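Long-range contacts in beta-N-acetylglucosaminidase-like protein Glycoside hydrolase family 20 (Flavobacterium johnsoniae, PDB 6YHH), which probably hydrolyses terminal N-acetylhexosamine residues from chitin-derived oligosaccharides, as a chitobiase of glycoside hydrolase family 20: residues L88-S93 with S109-L114; I138-R143 with R474-E479. All blocks are in the same frame, centred on the assembly; numbering follows the deposited sequence.

Contact 1: residues L88-S93 with S109-L114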
# COMPACT_ATOMS: atom_id res chain seq x y z
N LEU A 88 -23.95 8.66 17.40
CA LEU A 88 -24.31 10.02 17.06
C LEU A 88 -24.66 10.82 18.38
O LEU A 88 -24.86 10.21 19.46
CB LEU A 88 -25.58 9.96 16.26
CG LEU A 88 -25.55 9.14 14.99
CD1 LEU A 88 -26.90 9.35 14.29
CD2 LEU A 88 -24.37 9.58 14.15
N TYR A 89 -24.66 12.12 18.22
CA TYR A 89 -24.95 13.13 19.24
C TYR A 89 -23.97 13.16 20.37
O TYR A 89 -24.30 13.66 21.43
CB TYR A 89 -26.34 12.88 19.83
CG TYR A 89 -27.43 12.65 18.84
CD1 TYR A 89 -27.93 13.73 18.08
CD2 TYR A 89 -28.08 11.43 18.77
CE1 TYR A 89 -28.91 13.56 17.15
CE2 TYR A 89 -29.16 11.24 17.80
CZ TYR A 89 -29.53 12.31 17.01
OH TYR A 89 -30.63 12.18 16.12
N GLU A 90 -22.75 12.62 20.23
CA GLU A 90 -21.78 12.75 21.27
C GLU A 90 -21.24 14.16 21.32
O GLU A 90 -21.16 14.86 20.33
CB GLU A 90 -20.62 11.81 21.02
CG GLU A 90 -20.89 10.36 21.21
CD GLU A 90 -20.94 10.00 22.69
OE1 GLU A 90 -19.90 10.18 23.46
OE2 GLU A 90 -22.07 9.62 23.07
N ASP A 91 -20.80 14.56 22.50
CA ASP A 91 -20.08 15.79 22.66
C ASP A 91 -18.65 15.56 22.18
O ASP A 91 -17.86 14.81 22.83
CB ASP A 91 -20.05 16.21 24.17
CG ASP A 91 -19.35 17.49 24.39
OD1 ASP A 91 -18.58 17.95 23.56
OD2 ASP A 91 -19.46 18.11 25.49
N GLU A 92 -18.32 16.10 21.01
CA GLU A 92 -17.01 15.88 20.34
C GLU A 92 -16.17 17.12 20.45
O GLU A 92 -15.16 17.28 19.74
CB GLU A 92 -17.26 15.55 18.83
CG GLU A 92 -17.92 14.23 18.62
CD GLU A 92 -18.08 14.00 17.13
OE1 GLU A 92 -17.03 13.65 16.51
OE2 GLU A 92 -19.17 14.25 16.57
N SER A 93 -16.55 18.02 21.34
CA SER A 93 -15.83 19.29 21.49
C SER A 93 -14.47 19.14 22.17
O SER A 93 -14.23 18.15 22.86
CB SER A 93 -16.65 20.28 22.35
OG SER A 93 -16.84 19.90 23.72
N SER A 109 -14.68 14.30 26.39
CA SER A 109 -14.34 12.88 26.35
C SER A 109 -13.10 12.66 25.42
O SER A 109 -12.57 13.60 24.82
CB SER A 109 -15.49 12.00 25.91
OG SER A 109 -15.61 12.06 24.48
N ASP A 110 -12.61 11.44 25.39
CA ASP A 110 -11.56 11.04 24.45
C ASP A 110 -11.95 11.36 23.00
O ASP A 110 -11.08 11.56 22.19
CB ASP A 110 -11.28 9.56 24.58
CG ASP A 110 -12.53 8.80 24.68
OD1 ASP A 110 -13.08 8.72 25.83
OD2 ASP A 110 -13.08 8.31 23.67
N LEU A 111 -13.23 11.44 22.62
CA LEU A 111 -13.57 11.71 21.22
C LEU A 111 -13.10 13.11 20.82
O LEU A 111 -12.44 13.30 19.79
CB LEU A 111 -15.05 11.55 20.97
CG LEU A 111 -15.65 10.20 21.23
CD1 LEU A 111 -17.11 10.27 21.00
CD2 LEU A 111 -15.05 9.09 20.39
N GLY A 112 -13.38 14.11 21.65
CA GLY A 112 -12.84 15.43 21.42
C GLY A 112 -11.33 15.50 21.50
O GLY A 112 -10.68 16.20 20.72
N ALA A 113 -10.73 14.78 22.43
CA ALA A 113 -9.26 14.79 22.51
C ALA A 113 -8.59 14.19 21.27
O ALA A 113 -7.59 14.70 20.82
CB ALA A 113 -8.77 14.10 23.74
N LEU A 114 -9.16 13.10 20.75
CA LEU A 114 -8.65 12.52 19.50
C LEU A 114 -8.69 13.55 18.38
O LEU A 114 -7.78 13.68 17.60
CB LEU A 114 -9.42 11.28 19.10
CG LEU A 114 -9.18 10.08 20.00
CD1 LEU A 114 -10.06 8.95 19.57
CD2 LEU A 114 -7.72 9.66 20.03
O HOH W 1 -18.10 12.47 24.16
O HOH W 2 -15.22 15.65 23.67
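A loop meets the first turn of a helix in the N-terminal domain, through bridging waters, C-H...O contacts and the packing of Leu111 on Glu90: residues 88-93 lead into strand 94-99, while helix 110-123 starts within segment 109-114. Ser109 is the N-cap; its OG accepts from Leu111 N at 3.1 Å. The same hydroxyl donates to a water 2.5 Å from OG, and that water donates to Glu90 OE1 and Asp91 O. A second water donates to Asp91 O and Ser93 O and accepts from Ser109 N and, weakly, from Gly112 N. Gly112 lies against the loop backbone, its CA 3.4 Å from Ser93 O in a C-H...O contact (156° at the hydrogen). Leu111 CD1 packs on the aliphatic part of Glu90, 3.8 Å from CG; Glu90 OE1 also accepts from Lys85 N. The loop is braced by an Asx turn: Asp91 OD1 takes Ser93 N at 3.0 Å and, on its syn lone pair, Ser93 OG. Glu92 OE1 hydrogen-bonds His115 and forms a salt bridge with Arg147. Two waters thus bridge the loop carbonyls to Ser109 and, weakly, to Gly112 N, whereas the buried Glu92 O lacks a hydrogen-bond partner.

Contact 2: residues I138-R143 with R474-E479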
# COMPACT_ATOMS: atom_id res chain seq x y z
N ILE A 138 -7.63 27.48 20.72
CA ILE A 138 -8.63 26.96 19.82
C ILE A 138 -9.68 26.32 20.62
O ILE A 138 -9.36 25.54 21.54
CB ILE A 138 -7.97 25.95 18.81
CG1 ILE A 138 -7.12 26.66 17.80
CG2 ILE A 138 -9.02 25.06 18.13
CD1 ILE A 138 -6.24 25.77 16.92
N SER A 139 -10.96 26.54 20.30
CA SER A 139 -12.02 25.80 20.88
C SER A 139 -12.94 25.42 19.75
O SER A 139 -13.22 26.23 18.84
CB SER A 139 -12.77 26.52 22.07
OG SER A 139 -13.41 27.59 21.60
N ASP A 140 -13.37 24.15 19.78
CA ASP A 140 -13.93 23.57 18.55
C ASP A 140 -14.98 22.53 18.83
O ASP A 140 -15.06 22.00 19.93
CB ASP A 140 -12.72 22.91 17.77
CG ASP A 140 -12.93 22.75 16.28
OD1 ASP A 140 -13.87 23.32 15.70
OD2 ASP A 140 -12.06 22.05 15.68
N PHE A 141 -15.80 22.26 17.83
CA PHE A 141 -16.83 21.28 17.90
C PHE A 141 -17.39 21.18 16.47
O PHE A 141 -17.26 22.11 15.68
CB PHE A 141 -17.97 21.75 18.88
CG PHE A 141 -18.51 23.17 18.56
CD1 PHE A 141 -17.94 24.28 19.08
CD2 PHE A 141 -19.53 23.34 17.61
CE1 PHE A 141 -18.37 25.56 18.75
CE2 PHE A 141 -20.03 24.60 17.31
CZ PHE A 141 -19.43 25.72 17.89
N PRO A 142 -18.09 20.05 16.18
CA PRO A 142 -18.64 19.90 14.86
C PRO A 142 -20.00 20.57 14.63
O PRO A 142 -20.91 20.48 15.49
CB PRO A 142 -18.81 18.34 14.75
CG PRO A 142 -19.05 17.89 16.15
CD PRO A 142 -18.24 18.84 16.98
N ARG A 143 -20.22 21.04 13.40
CA ARG A 143 -21.52 21.51 12.98
C ARG A 143 -22.56 20.43 12.87
O ARG A 143 -23.72 20.63 13.33
CB ARG A 143 -21.39 22.27 11.64
CG ARG A 143 -22.70 22.89 11.14
CD ARG A 143 -22.50 23.61 9.81
NE ARG A 143 -23.80 24.03 9.32
CZ ARG A 143 -24.08 24.20 8.01
NH1 ARG A 143 -23.15 24.00 7.09
NH2 ARG A 143 -25.30 24.50 7.60
N ARG A 474 -16.75 21.00 5.22
CA ARG A 474 -18.18 21.35 5.17
C ARG A 474 -19.01 20.72 6.28
O ARG A 474 -19.97 21.32 6.78
CB ARG A 474 -18.79 21.05 3.81
CG ARG A 474 -20.28 21.42 3.64
CD ARG A 474 -20.63 22.88 3.92
NE ARG A 474 -19.77 23.71 3.12
CZ ARG A 474 -18.97 24.68 3.59
NH1 ARG A 474 -18.93 25.10 4.86
NH2 ARG A 474 -18.19 25.22 2.73
N LEU A 475 -18.68 19.53 6.68
CA LEU A 475 -19.49 18.80 7.60
C LEU A 475 -19.16 19.18 9.06
O LEU A 475 -20.00 18.97 9.92
CB LEU A 475 -19.34 17.30 7.36
CG LEU A 475 -19.87 16.88 5.99
CD1 LEU A 475 -19.61 15.37 5.82
CD2 LEU A 475 -21.31 17.30 5.71
N TRP A 476 -17.97 19.73 9.30
CA TRP A 476 -17.54 20.09 10.68
C TRP A 476 -17.62 21.59 10.94
O TRP A 476 -18.12 22.03 11.98
CB TRP A 476 -16.10 19.58 10.89
CG TRP A 476 -15.51 20.03 12.23
CD1 TRP A 476 -15.09 21.28 12.56
CD2 TRP A 476 -15.33 19.22 13.38
NE1 TRP A 476 -14.69 21.30 13.89
CE2 TRP A 476 -14.80 20.03 14.40
CE3 TRP A 476 -15.53 17.85 13.66
CZ2 TRP A 476 -14.54 19.57 15.69
CZ3 TRP A 476 -15.26 17.39 14.95
CH2 TRP A 476 -14.76 18.25 15.95
N SER A 477 -17.07 22.37 10.02
CA SER A 477 -16.81 23.79 10.27
C SER A 477 -18.14 24.60 10.15
O SER A 477 -19.19 24.13 9.70
CB SER A 477 -15.85 24.34 9.23
OG SER A 477 -14.54 23.78 9.41
N ALA A 478 -18.02 25.84 10.56
CA ALA A 478 -19.17 26.74 10.51
C ALA A 478 -19.67 26.90 9.07
O ALA A 478 -18.90 26.85 8.13
CB ALA A 478 -18.73 28.12 11.04
N GLU A 479 -20.97 27.20 8.95
CA GLU A 479 -21.62 27.30 7.66
C GLU A 479 -21.03 28.39 6.80
O GLU A 479 -21.03 28.27 5.59
CB GLU A 479 -23.11 27.57 7.86
CG GLU A 479 -23.93 27.66 6.58
CD GLU A 479 -25.43 27.78 6.78
OE1 GLU A 479 -25.88 28.10 7.91
OE2 GLU A 479 -26.15 27.51 5.77
O HOH W 3 -20.27 23.92 7.19
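With CG anti to the backbone N in both Trp476 (chi1 174°) and Asp140 (chi1 -157°), the indole swings back to the carboxylate that ends strand 131-140. Trp476 NE1 donates to Asp140 OD1 at 2.8 Å; the bond is nearly straight and lies in the indole plane, but meets OD1 from above the carboxylate plane. OD1 also accepts from Gln14 N. The chain after the strand runs over one indole face, where Pro142 CB makes a CH-pi contact 3.8 Å from the centroid of the six-membered ring. Arg143 N donates to Trp476 O at 2.7 Å. Arg143 is extended from CG to NE, drawing CD past Ser477 O at 3.4 Å and laying one guanidinium face over Glu479 CB. Its NH2 forms a long salt bridge to Glu479 OE2 (3.6 Å), while NH1 pairs more strongly with Asp427. One water, in the plane of both guanidinium groups, accepts from NH1 of Arg143 and of Arg474 and donates to the carbonyls of Arg474 and Ser477. Arg474 is itself held by Tyr424, whose carbonyl takes NE and whose ring makes a cation-pi contact. A buried indole-carboxylate bond thus joins the N-terminal domain to the end of helix 467-476, which follows strand 443-450 in the catalytic barrel domain; the shared water, with Asp427, probably eases the proximity of two like charges.

Both contacts lie on the same side of the chain's centre, about 13 Å apart between centres, and both mix core and surface: contact 1 buries Leu111 and Gly112 while Asp91 is exposed, contact 2 buries Asp140 and Trp476 while Phe141 and Glu479 are exposed. Contact 1 stays within the N-terminal domain, whereas contact 2 joins that domain to the catalytic barrel. Contact 1 has water-bridged hydrogen bonds and direct packing; contact 2 adds direct hydrogen bonds, a CH-pi contact and a long salt bridge to its one bridging water. Strand 94-99, entered from 88-93, pairs with strand 131-140. The two also touch: Ser93 CB packs 3.4 Å from Asp140 O. His115, a partner of Glu92, also meets the Trp476 ring edge-to-face.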